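Local coordinates for protein lysine cyclodeaminase (Streptomyces pristinaespiralis, PDB 5YU3) that catalyses, as a lysine cyclodeaminase holding NAD, the ammonia-releasing ring closure of L-lysine, probably to L-pipecolic acid, and also recognises L-ornithine and L-2,4-diaminobutyric acid, at residues 21-26 against 118-123; 252-257 against 280-285; 228-233 against 241-246. All blocks are in the same frame, centred on the assembly; numbering follows the deposited sequence.

Contact 1: 21-26 against 118-123; sequences DELMRR and TALRTG. With NAD (nicotinamide-adenine-dinucleotide), chain F; PRO (proline), chain G.
Leu-120 faces two side chains of helix 20-39 at once, and each of its methyls has its own partner. CD1 meets CD2 of Leu-23 at 3.7 Å, the two leucines crossing at about a right angle, while CD2 lies 3.9 Å from CE of Met-24. With CG anti to its backbone N (chi1 178°) and the chain bent at the next two torsions, Met-24 bends across to helix 115-133 until SD sits 3.5 Å from the carbonyl O of Leu-120 and CE passes over the CA of Gly-123, where the absence of a side chain lets the methyl settle. The axes of the two segments come within 9.7 Å at a crossing angle of -61°. This close, buried side is further enclosed by Phe-315 of helix 305-321 and by Tyr-341 of the second subunit. The far side of helix 20-39 is looser and partly exposed: there Arg-26 NE donates almost straight to the anti lone pair of Glu-22 OE2, which lies in the guanidinium plane (3.0 Å, a salt bridge).

Across helix 115-133 the character changes completely. Arg-121 NH2 donates to OXT of the bound proline (2.8 Å), NH1 makes a weak bond to the nicotinamide O7N, and NE pairs with Asp-308. Thr-122 OG1, itself bonded to Thr-118 O, also accepts a bent bond from Arg-121 NH1, tilted from the guanidinium plane. One helix thus turns an apolar face to its neighbour and a polar one to the ligands, which implies that the carboxylate-binding arginine rises from a helix whose contact with 21-26 is apolar packing without a hydrogen bond between the two segments.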
loop_
_atom_site.group_PDB
_atom_site.type_symbol
_atom_site.label_atom_id
_atom_site.label_comp_id
_atom_site.label_asym_id
_atom_site.label_seq_id
_atom_site.Cartn_x
_atom_site.Cartn_y
_atom_site.Cartn_z
ATOM N N ASP A 21 28.679 10.815 -1.721
ATOM C CA ASP A 21 29.256 10.195 -2.913
ATOM C C ASP A 21 29.264 8.680 -2.786
ATOM O O ASP A 21 28.835 7.956 -3.699
ATOM C CB ASP A 21 30.683 10.697 -3.150
ATOM C CG ASP A 21 30.738 12.115 -3.693
ATOM O OD1 ASP A 21 29.683 12.724 -3.965
ATOM O OD2 ASP A 21 31.874 12.632 -3.826
ATOM N N GLU A 22 29.763 8.178 -1.658
ATOM C CA GLU A 22 29.866 6.738 -1.500
ATOM C C GLU A 22 28.490 6.087 -1.412
ATOM O O GLU A 22 28.270 5.005 -1.976
ATOM C CB GLU A 22 30.699 6.406 -0.264
ATOM C CG GLU A 22 30.554 4.955 0.152
ATOM C CD GLU A 22 31.265 3.998 -0.778
ATOM O OE1 GLU A 22 32.014 4.469 -1.667
ATOM O OE2 GLU A 22 31.080 2.767 -0.617
ATOM N N LEU A 23 27.544 6.733 -0.724
ATOM C CA LEU A 23 26.209 6.148 -0.615
ATOM C C LEU A 23 25.518 6.113 -1.977
ATOM O O LEU A 23 24.852 5.129 -2.314
ATOM C CB LEU A 23 25.368 6.927 0.394
ATOM C CG LEU A 23 23.971 6.364 0.670
ATOM C CD1 LEU A 23 24.035 4.982 1.329
ATOM C CD2 LEU A 23 23.179 7.350 1.521
ATOM N N MET A 24 25.685 7.166 -2.773
ATOM C CA MET A 24 25.129 7.156 -4.124
ATOM C C MET A 24 25.790 6.076 -4.977
ATOM O O MET A 24 25.105 5.355 -5.708
ATOM C CB MET A 24 25.275 8.538 -4.766
ATOM C CG MET A 24 24.749 8.622 -6.217
ATOM S SD MET A 24 22.966 8.301 -6.368
ATOM C CE MET A 24 22.279 9.924 -6.127
ATOM N N ARG A 25 27.115 5.920 -4.864
ATOM C CA ARG A 25 27.806 4.883 -5.626
ATOM C C ARG A 25 27.331 3.489 -5.233
ATOM O O ARG A 25 27.170 2.619 -6.101
ATOM C CB ARG A 25 29.319 4.993 -5.439
ATOM C CG ARG A 25 29.949 6.113 -6.283
ATOM C CD ARG A 25 31.461 5.965 -6.408
ATOM N NE ARG A 25 32.044 7.024 -7.232
ATOM C CZ ARG A 25 32.521 8.164 -6.740
ATOM N NH1 ARG A 25 32.491 8.378 -5.424
ATOM N NH2 ARG A 25 33.033 9.084 -7.554
ATOM N N ARG A 26 27.104 3.253 -3.932
ATOM C CA ARG A 26 26.580 1.956 -3.509
ATOM C C ARG A 26 25.240 1.670 -4.167
ATOM O O ARG A 26 24.994 0.546 -4.619
ATOM C CB ARG A 26 26.425 1.889 -1.988
ATOM C CG ARG A 26 27.734 1.855 -1.227
ATOM C CD ARG A 26 27.505 1.618 0.277
ATOM N NE ARG A 26 28.717 1.896 1.043
ATOM C CZ ARG A 26 28.793 1.849 2.368
ATOM N NH1 ARG A 26 27.717 1.543 3.091
ATOM N NH2 ARG A 26 29.947 2.118 2.973
ATOM N N THR A 118 14.183 7.914 -2.180
ATOM C CA THR A 118 13.605 8.085 -3.517
ATOM C C THR A 118 14.522 8.942 -4.384
ATOM O O THR A 118 14.820 8.598 -5.536
ATOM C CB THR A 118 12.203 8.713 -3.437
ATOM O OG1 THR A 118 11.291 7.798 -2.804
ATOM C CG2 THR A 118 11.658 9.040 -4.849
ATOM N N ALA A 119 15.011 10.050 -3.824
ATOM C CA ALA A 119 15.903 10.927 -4.581
ATOM C C ALA A 119 17.183 10.199 -4.965
ATOM O O ALA A 119 17.683 10.358 -6.084
ATOM C CB ALA A 119 16.212 12.190 -3.767
ATOM N N LEU A 120 17.724 9.380 -4.051
ATOM C CA LEU A 120 18.952 8.649 -4.333
ATOM C C LEU A 120 18.757 7.642 -5.460
ATOM O O LEU A 120 19.556 7.597 -6.403
ATOM C CB LEU A 120 19.448 7.935 -3.072
ATOM C CG LEU A 120 19.918 8.882 -1.963
ATOM C CD1 LEU A 120 20.313 8.090 -0.705
ATOM C CD2 LEU A 120 21.078 9.752 -2.431
ATOM N N ARG A 121 17.730 6.784 -5.361
ATOM C CA ARG A 121 17.631 5.726 -6.366
ATOM C C ARG A 121 17.162 6.266 -7.715
ATOM O O ARG A 121 17.406 5.625 -8.748
ATOM C CB ARG A 121 16.735 4.566 -5.871
ATOM C CG ARG A 121 15.296 4.895 -5.457
ATOM C CD ARG A 121 14.412 5.203 -6.672
ATOM N NE ARG A 121 13.051 4.702 -6.546
ATOM C CZ ARG A 121 12.028 5.115 -7.293
ATOM N NH1 ARG A 121 12.199 6.082 -8.205
ATOM N NH2 ARG A 121 10.823 4.570 -7.117
ATOM N N THR A 122 16.509 7.429 -7.725
ATOM C CA THR A 122 16.082 8.038 -8.980
ATOM C C THR A 122 17.269 8.646 -9.717
ATOM O O THR A 122 17.388 8.500 -10.944
ATOM C CB THR A 122 15.004 9.087 -8.705
ATOM O OG1 THR A 122 13.930 8.463 -7.993
ATOM C CG2 THR A 122 14.443 9.672 -9.998
ATOM N N GLY A 123 18.160 9.321 -8.985
ATOM C CA GLY A 123 19.433 9.708 -9.572
ATOM C C GLY A 123 20.233 8.506 -10.030
ATOM O O GLY A 123 20.802 8.504 -11.126
HETATM P PA NAD F . 9.907 19.423 -7.196
HETATM O O1A NAD F . 8.592 20.086 -6.929
HETATM O O2A NAD F . 10.990 19.439 -6.136
HETATM O O5B NAD F . 10.562 20.115 -8.493
HETATM C C5B NAD F . 9.823 20.184 -9.718
HETATM C C4B NAD F . 10.269 21.459 -10.417
HETATM O O4B NAD F . 9.701 21.501 -11.728
HETATM C C3B NAD F . 9.761 22.711 -9.695
HETATM O O3B NAD F . 10.875 23.539 -9.296
HETATM C C2B NAD F . 8.896 23.407 -10.733
HETATM O O2B NAD F . 8.977 24.829 -10.697
HETATM C C1B NAD F . 9.479 22.875 -12.024
HETATM N N9A NAD F . 8.619 22.962 -13.224
HETATM C C8A NAD F . 7.278 22.811 -13.315
HETATM N N7A NAD F . 6.873 22.944 -14.618
HETATM C C5A NAD F . 7.982 23.177 -15.359
HETATM C C6A NAD F . 8.300 23.417 -16.779
HETATM N N6A NAD F . 7.324 23.424 -17.718
HETATM N N1A NAD F . 9.598 23.599 -17.111
HETATM C C2A NAD F . 10.600 23.596 -16.212
HETATM N N3A NAD F . 10.387 23.401 -14.901
HETATM C C4A NAD F . 9.125 23.186 -14.434
HETATM O O3 NAD F . 9.586 17.884 -7.607
HETATM P PN NAD F . 10.636 16.694 -7.810
HETATM O O1N NAD F . 11.904 17.265 -8.401
HETATM O O2N NAD F . 10.686 15.893 -6.527
HETATM O O5D NAD F . 9.887 15.766 -8.896
HETATM C C5D NAD F . 9.837 16.162 -10.268
HETATM C C4D NAD F . 9.155 15.058 -11.075
HETATM O O4D NAD F . 9.873 13.833 -10.929
HETATM C C3D NAD F . 7.747 14.777 -10.579
HETATM O O3D NAD F . 6.910 14.468 -11.716
HETATM C C2D NAD F . 7.913 13.517 -9.758
HETATM O O2D NAD F . 6.691 12.787 -9.591
HETATM C C1D NAD F . 8.945 12.796 -10.601
HETATM N N1N NAD F . 9.645 11.708 -9.931
HETATM C C2N NAD F . 10.022 10.659 -10.674
HETATM C C3N NAD F . 10.690 9.582 -10.107
HETATM C C7N NAD F . 11.103 8.447 -10.984
HETATM O O7N NAD F . 11.476 7.401 -10.493
HETATM N N7N NAD F . 11.092 8.635 -12.315
HETATM C C4N NAD F . 11.011 9.605 -8.746
HETATM C C5N NAD F . 10.631 10.724 -8.008
HETATM C C6N NAD F . 9.953 11.778 -8.623
HETATM N N PRO G . 7.052 8.221 -9.212
HETATM C CA PRO G . 7.699 8.365 -7.802
HETATM C C PRO G . 8.394 7.038 -7.387
HETATM O O PRO G . 8.629 6.966 -6.167
HETATM C CB PRO G . 6.707 8.680 -7.058
HETATM C CG PRO G . 5.811 9.625 -8.013
HETATM C CD PRO G . 6.242 9.454 -9.222
HETATM O OXT PRO G . 8.744 6.116 -8.206
#

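Contact 2: 252-257 against 280-285; sequences FVTADH and AHLCAD
Thr-254 and Leu-282 reach toward each other tip to tip, and one methyl carries nearly the whole encounter. Leu-282 CD1 lies 3.7 Å from OG1 of Thr-254, 3.9 Å from its CB and 4.0 Å from its CG2, so that it rests against the entire branched end of the threonine. The torsions explain the fit. Leu-282 has CG anti to its own carbonyl carbon (chi1 -56°), with the second torsion near trans, which sends CD1 out from the helix toward the strand. Thr-254 places OG1 anti to the backbone N (chi1 -179°) and CG2 between N and the carbonyl carbon; both branches are thereby turned to the leucine. The hydroxyl, though it touches a methyl, is hydrogen-bonded to the carbonyl O of Pro-277, in the connection that leads to helix 279-284.

Strand 252-255 is the outermost strand, within this chain, of the parallel sheet of a Rossmann-type nucleotide-binding domain, and 280-285 belongs to a short helix lying over one of its faces. Alternation along the strand accordingly brings Phe-252 to the same side as Thr-254. The ring offers an edge rather than a face: CE2 is 4.3 Å from Leu-282 CD1, which lies near the ring plane. Leu-133 of helix 115-133 touches both strand side chains, and Leu-132 touches Leu-282.

Beyond the strand the link becomes polar. A water donates to Asp-256 O at 2.7 Å and accepts from Ala-280 N at 2.9 Å, bridging the two backbones. The carboxylate of Asp-256 points elsewhere, to Thr-302 OG1 and Gly-303 N, two residues of the proline pocket.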
loop_
_atom_site.group_PDB
_atom_site.type_symbol
_atom_site.label_atom_id
_atom_site.label_comp_id
_atom_site.label_asym_id
_atom_site.label_seq_id
_atom_site.Cartn_x
_atom_site.Cartn_y
_atom_site.Cartn_z
ATOM N N PHE A 252 16.024 6.430 -29.736
ATOM C CA PHE A 252 16.045 5.092 -29.157
ATOM C C PHE A 252 15.530 5.198 -27.726
ATOM O O PHE A 252 16.157 5.867 -26.901
ATOM C CB PHE A 252 17.471 4.538 -29.187
ATOM C CG PHE A 252 17.645 3.213 -28.465
ATOM C CD1 PHE A 252 17.284 2.021 -29.080
ATOM C CD2 PHE A 252 18.205 3.164 -27.197
ATOM C CE1 PHE A 252 17.457 0.808 -28.435
ATOM C CE2 PHE A 252 18.383 1.942 -26.535
ATOM C CZ PHE A 252 18.012 0.768 -27.160
ATOM N N VAL A 253 14.395 4.561 -27.429
ATOM C CA VAL A 253 13.693 4.754 -26.158
ATOM C C VAL A 253 13.738 3.464 -25.345
ATOM O O VAL A 253 13.177 2.441 -25.760
ATOM C CB VAL A 253 12.243 5.196 -26.382
ATOM C CG1 VAL A 253 11.549 5.383 -25.052
ATOM C CG2 VAL A 253 12.199 6.476 -27.200
ATOM N N THR A 254 14.390 3.510 -24.182
ATOM C CA THR A 254 14.381 2.395 -23.238
ATOM C C THR A 254 13.610 2.819 -21.994
ATOM O O THR A 254 13.855 3.898 -21.446
ATOM C CB THR A 254 15.800 1.944 -22.867
ATOM O OG1 THR A 254 15.730 0.832 -21.959
ATOM C CG2 THR A 254 16.612 3.075 -22.220
ATOM N N ALA A 255 12.653 1.997 -21.573
ATOM C CA ALA A 255 11.869 2.280 -20.377
ATOM C C ALA A 255 12.385 1.450 -19.211
ATOM O O ALA A 255 12.895 0.345 -19.398
ATOM C CB ALA A 255 10.388 1.966 -20.599
ATOM N N ASP A 256 12.241 1.988 -17.995
ATOM C CA ASP A 256 12.586 1.169 -16.838
ATOM C C ASP A 256 11.571 0.051 -16.643
ATOM O O ASP A 256 11.931 -1.055 -16.224
ATOM C CB ASP A 256 12.738 2.028 -15.566
ATOM C CG ASP A 256 11.499 2.856 -15.192
ATOM O OD1 ASP A 256 10.442 2.879 -15.884
ATOM O OD2 ASP A 256 11.610 3.551 -14.150
ATOM N N HIS A 257 10.331 0.300 -17.014
ATOM C CA HIS A 257 9.223 -0.617 -16.741
ATOM C C HIS A 257 8.255 -0.402 -17.890
ATOM O O HIS A 257 7.477 0.560 -17.878
ATOM C CB HIS A 257 8.583 -0.306 -15.390
ATOM C CG HIS A 257 7.615 -1.340 -14.905
ATOM N ND1 HIS A 257 6.496 -1.714 -15.621
ATOM C CD2 HIS A 257 7.582 -2.055 -13.753
ATOM C CE1 HIS A 257 5.822 -2.623 -14.934
ATOM N NE2 HIS A 257 6.461 -2.848 -13.798
ATOM N N ALA A 280 16.498 -3.096 -17.911
ATOM C CA ALA A 280 17.031 -4.343 -17.369
ATOM C C ALA A 280 17.696 -5.182 -18.452
ATOM O O ALA A 280 18.738 -5.806 -18.217
ATOM C CB ALA A 280 15.922 -5.151 -16.691
ATOM N N HIS A 281 17.110 -5.213 -19.653
ATOM C CA HIS A 281 17.719 -6.011 -20.713
ATOM C C HIS A 281 19.037 -5.404 -21.173
ATOM O O HIS A 281 19.997 -6.140 -21.446
ATOM C CB HIS A 281 16.761 -6.174 -21.895
ATOM C CG HIS A 281 17.261 -7.124 -22.946
ATOM N ND1 HIS A 281 17.810 -6.707 -24.142
ATOM C CD2 HIS A 281 17.355 -8.476 -22.943
ATOM C CE1 HIS A 281 18.176 -7.764 -24.848
ATOM N NE2 HIS A 281 17.921 -8.847 -24.138
ATOM N N LEU A 282 19.101 -4.071 -21.269
ATOM C CA LEU A 282 20.365 -3.412 -21.590
ATOM C C LEU A 282 21.438 -3.752 -20.561
ATOM O O LEU A 282 22.609 -3.960 -20.913
ATOM C CB LEU A 282 20.171 -1.897 -21.668
ATOM C CG LEU A 282 19.118 -1.306 -22.618
ATOM C CD1 LEU A 282 19.319 0.188 -22.758
ATOM C CD2 LEU A 282 19.169 -1.987 -23.955
ATOM N N CYS A 283 21.055 -3.836 -19.285
ATOM C CA CYS A 283 22.034 -4.148 -18.244
ATOM C C CYS A 283 22.533 -5.584 -18.355
ATOM O O CYS A 283 23.714 -5.857 -18.110
ATOM C CB CYS A 283 21.429 -3.899 -16.860
ATOM S SG CYS A 283 21.155 -2.168 -16.486
ATOM N N ALA A 284 21.653 -6.522 -18.713
ATOM C CA ALA A 284 22.074 -7.913 -18.796
ATOM C C ALA A 284 22.810 -8.214 -20.095
ATOM O O ALA A 284 23.696 -9.075 -20.118
ATOM C CB ALA A 284 20.869 -8.843 -18.648
ATOM N N ASP A 285 22.467 -7.529 -21.182
ATOM C CA ASP A 285 23.032 -7.835 -22.495
ATOM C C ASP A 285 23.250 -6.521 -23.231
ATOM O O ASP A 285 22.326 -6.004 -23.880
ATOM C CB ASP A 285 22.126 -8.779 -23.287
ATOM C CG ASP A 285 22.753 -9.216 -24.605
ATOM O OD1 ASP A 285 23.747 -8.581 -25.009
ATOM O OD2 ASP A 285 22.259 -10.180 -25.238
HETATM O O HOH W 1 13.755 -2.892 -16.969
#

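Contact 3: 228-233 against 241-246; sequences LHINAV and TELPLG. With NA (sodium ion), chain E; NAD (nicotinamide-adenine-dinucleotide), chain F.
Ile-230 opens the contact from strand 229-232, its CG2 methyl meeting the end of Leu-243 tip to tip, 4.1 Å from CD2 and equally far from CD1. With CG1 anti to the carbonyl carbon (chi1 -54°), CG2 falls anti to the backbone N and is the branch that meets the leucine. Asn-231 points to the other side of the strand, where His-229 NE2 donates to its OD1 at 2.9 Å from well above the amide plane. At Ala-232 the side chain turns back toward 241-246, and CB lies 4.0 Å from Leu-243 CD1; one leucine thus packs under two alternate residues of the strand. The carbonyl O of Ala-232 binds the sodium ion at 2.8 Å, together with Gly-234 O, Asp-300 OD1 and Ser-301 O. Val-233 ends the walk at the cofactor: its O accepts a nearly straight bond (169°) from the nicotinamide N7N, 3.0 Å long, and its CG1 packs against the same amide. Glu-242 OE1 comes within 3.8 Å of Val-233 N, but its hydrogen bond is to Thr-207 OG1, while OE2 goes to Thr-209 OG1.

Strand 229-232 runs inside the parallel sheet between 204-207 and 297-300. Helix 115-133 covers the Asn-231 side, and the segment leading into helix 245-250 covers the other, with Leu-243 also touching Thr-207 and Val-298 of the flanking strands.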
loop_
_atom_site.group_PDB
_atom_site.type_symbol
_atom_site.label_atom_id
_atom_site.label_comp_id
_atom_site.label_asym_id
_atom_site.label_seq_id
_atom_site.Cartn_x
_atom_site.Cartn_y
_atom_site.Cartn_z
ATOM N N LEU A 228 22.871 13.133 -28.170
ATOM C CA LEU A 228 22.171 13.492 -26.935
ATOM C C LEU A 228 21.495 12.285 -26.289
ATOM O O LEU A 228 20.844 11.477 -26.965
ATOM C CB LEU A 228 21.126 14.579 -27.223
ATOM C CG LEU A 228 20.148 14.908 -26.081
ATOM C CD1 LEU A 228 20.902 15.473 -24.860
ATOM C CD2 LEU A 228 19.072 15.872 -26.524
ATOM N N HIS A 229 21.671 12.159 -24.974
ATOM C CA HIS A 229 20.883 11.241 -24.162
ATOM C C HIS A 229 20.015 12.026 -23.188
ATOM O O HIS A 229 20.506 12.933 -22.507
ATOM C CB HIS A 229 21.763 10.274 -23.371
ATOM C CG HIS A 229 20.969 9.432 -22.431
ATOM N ND1 HIS A 229 20.055 8.501 -22.875
ATOM C CD2 HIS A 229 20.899 9.420 -21.077
ATOM C CE1 HIS A 229 19.470 7.932 -21.833
ATOM N NE2 HIS A 229 19.969 8.467 -20.731
ATOM N N ILE A 230 18.737 11.660 -23.098
ATOM C CA ILE A 230 17.797 12.314 -22.194
ATOM C C ILE A 230 17.318 11.298 -21.169
ATOM O O ILE A 230 16.849 10.218 -21.543
ATOM C CB ILE A 230 16.585 12.902 -22.934
ATOM C CG1 ILE A 230 17.026 13.835 -24.066
ATOM C CG2 ILE A 230 15.660 13.628 -21.929
ATOM C CD1 ILE A 230 15.850 14.367 -24.896
ATOM N N ASN A 231 17.417 11.651 -19.883
ATOM C CA ASN A 231 16.700 10.932 -18.831
ATOM C C ASN A 231 15.388 11.670 -18.602
ATOM O O ASN A 231 15.382 12.793 -18.086
ATOM C CB ASN A 231 17.521 10.850 -17.540
ATOM C CG ASN A 231 18.899 10.277 -17.761
ATOM O OD1 ASN A 231 19.058 9.091 -18.057
ATOM N ND2 ASN A 231 19.918 11.125 -17.618
ATOM N N ALA A 232 14.280 11.064 -19.030
ATOM C CA ALA A 232 12.955 11.653 -18.857
ATOM C C ALA A 232 12.405 11.142 -17.528
ATOM O O ALA A 232 11.958 9.999 -17.420
ATOM C CB ALA A 232 12.056 11.292 -20.035
ATOM N N VAL A 233 12.478 11.978 -16.492
ATOM C CA VAL A 233 12.305 11.487 -15.124
ATOM C C VAL A 233 10.933 11.876 -14.596
ATOM O O VAL A 233 10.341 11.147 -13.788
ATOM C CB VAL A 233 13.424 12.022 -14.207
ATOM C CG1 VAL A 233 13.165 11.644 -12.743
ATOM C CG2 VAL A 233 14.768 11.481 -14.670
ATOM N N THR A 241 3.392 14.549 -19.663
ATOM C CA THR A 241 4.600 14.214 -20.397
ATOM C C THR A 241 5.511 15.431 -20.411
ATOM O O THR A 241 5.084 16.558 -20.131
ATOM C CB THR A 241 4.299 13.790 -21.842
ATOM O OG1 THR A 241 3.577 14.845 -22.489
ATOM C CG2 THR A 241 3.472 12.499 -21.882
ATOM N N GLU A 242 6.775 15.196 -20.759
ATOM C CA GLU A 242 7.766 16.262 -20.770
ATOM C C GLU A 242 8.446 16.465 -22.111
ATOM O O GLU A 242 8.960 17.561 -22.357
ATOM C CB GLU A 242 8.850 15.991 -19.712
ATOM C CG GLU A 242 8.296 16.026 -18.293
ATOM C CD GLU A 242 9.356 15.769 -17.238
ATOM O OE1 GLU A 242 10.195 14.860 -17.427
ATOM O OE2 GLU A 242 9.333 16.484 -16.215
ATOM N N LEU A 243 8.478 15.450 -22.982
ATOM C CA LEU A 243 9.283 15.589 -24.185
ATOM C C LEU A 243 8.403 15.783 -25.420
ATOM O O LEU A 243 7.242 15.357 -25.449
ATOM C CB LEU A 243 10.184 14.370 -24.417
ATOM C CG LEU A 243 11.217 14.043 -23.338
ATOM C CD1 LEU A 243 12.078 12.849 -23.760
ATOM C CD2 LEU A 243 12.092 15.262 -23.082
ATOM N N PRO A 244 8.929 16.413 -26.460
ATOM C CA PRO A 244 8.134 16.590 -27.679
ATOM C C PRO A 244 8.049 15.295 -28.468
ATOM O O PRO A 244 9.017 14.537 -28.564
ATOM C CB PRO A 244 8.898 17.677 -28.440
ATOM C CG PRO A 244 10.354 17.684 -27.764
ATOM C CD PRO A 244 10.267 17.093 -26.594
ATOM N N LEU A 245 6.861 15.034 -29.023
ATOM C CA LEU A 245 6.645 13.792 -29.761
ATOM C C LEU A 245 7.676 13.613 -30.869
ATOM O O LEU A 245 8.210 12.513 -31.063
ATOM C CB LEU A 245 5.229 13.770 -30.349
ATOM C CG LEU A 245 4.908 12.549 -31.216
ATOM C CD1 LEU A 245 5.007 11.254 -30.401
ATOM C CD2 LEU A 245 3.531 12.692 -31.875
ATOM N N GLY A 246 7.978 14.690 -31.596
ATOM C CA GLY A 246 8.909 14.577 -32.712
ATOM C C GLY A 246 10.270 14.074 -32.281
ATOM O O GLY A 246 10.869 13.221 -32.941
HETATM NA NA NA E . 9.153 9.571 -17.543
HETATM P PA NAD F . 9.907 19.423 -7.196
HETATM O O1A NAD F . 8.592 20.086 -6.929
HETATM O O2A NAD F . 10.990 19.439 -6.136
HETATM O O5B NAD F . 10.562 20.115 -8.493
HETATM C C5B NAD F . 9.823 20.184 -9.718
HETATM C C4B NAD F . 10.269 21.459 -10.417
HETATM O O4B NAD F . 9.701 21.501 -11.728
HETATM C C3B NAD F . 9.761 22.711 -9.695
HETATM O O3B NAD F . 10.875 23.539 -9.296
HETATM C C2B NAD F . 8.896 23.407 -10.733
HETATM O O2B NAD F . 8.977 24.829 -10.697
HETATM C C1B NAD F . 9.479 22.875 -12.024
HETATM N N9A NAD F . 8.619 22.962 -13.224
HETATM C C8A NAD F . 7.278 22.811 -13.315
HETATM N N7A NAD F . 6.873 22.944 -14.618
HETATM C C5A NAD F . 7.982 23.177 -15.359
HETATM C C6A NAD F . 8.300 23.417 -16.779
HETATM N N6A NAD F . 7.324 23.424 -17.718
HETATM N N1A NAD F . 9.598 23.599 -17.111
HETATM C C2A NAD F . 10.600 23.596 -16.212
HETATM N N3A NAD F . 10.387 23.401 -14.901
HETATM C C4A NAD F . 9.125 23.186 -14.434
HETATM O O3 NAD F . 9.586 17.884 -7.607
HETATM P PN NAD F . 10.636 16.694 -7.810
HETATM O O1N NAD F . 11.904 17.265 -8.401
HETATM O O2N NAD F . 10.686 15.893 -6.527
HETATM O O5D NAD F . 9.887 15.766 -8.896
HETATM C C5D NAD F . 9.837 16.162 -10.268
HETATM C C4D NAD F . 9.155 15.058 -11.075
HETATM O O4D NAD F . 9.873 13.833 -10.929
HETATM C C3D NAD F . 7.747 14.777 -10.579
HETATM O O3D NAD F . 6.910 14.468 -11.716
HETATM C C2D NAD F . 7.913 13.517 -9.758
HETATM O O2D NAD F . 6.691 12.787 -9.591
HETATM C C1D NAD F . 8.945 12.796 -10.601
HETATM N N1N NAD F . 9.645 11.708 -9.931
HETATM C C2N NAD F . 10.022 10.659 -10.674
HETATM C C3N NAD F . 10.690 9.582 -10.107
HETATM C C7N NAD F . 11.103 8.447 -10.984
HETATM O O7N NAD F . 11.476 7.401 -10.493
HETATM N N7N NAD F . 11.092 8.635 -12.315
HETATM C C4N NAD F . 11.011 9.605 -8.746
HETATM C C5N NAD F . 10.631 10.724 -8.008
HETATM C C6N NAD F . 9.953 11.778 -8.623
#

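Along the chain contact 1 comes first, followed by contact 3 and then contact 2, the last two joined directly where helix 245-250 runs into strand 252-255. Their centres lie about 19 Å (1 to 2), 22 Å (1 to 3) and 16 Å (2 to 3) apart. Contacts 2 and 3 belong to one parallel sheet, in which strand 297-300 separates 229-232 from 252-255. Helix 115-133, which carries half of contact 1, also packs on side chains of both strands. Contacts 1 and 3 touch through Thr-122 CG2 and Val-233 CG1, 3.6 Å apart, and both reach NAD, so helix and sheet bound the nicotinamide together, while contact 2 lies at the sheet's edge.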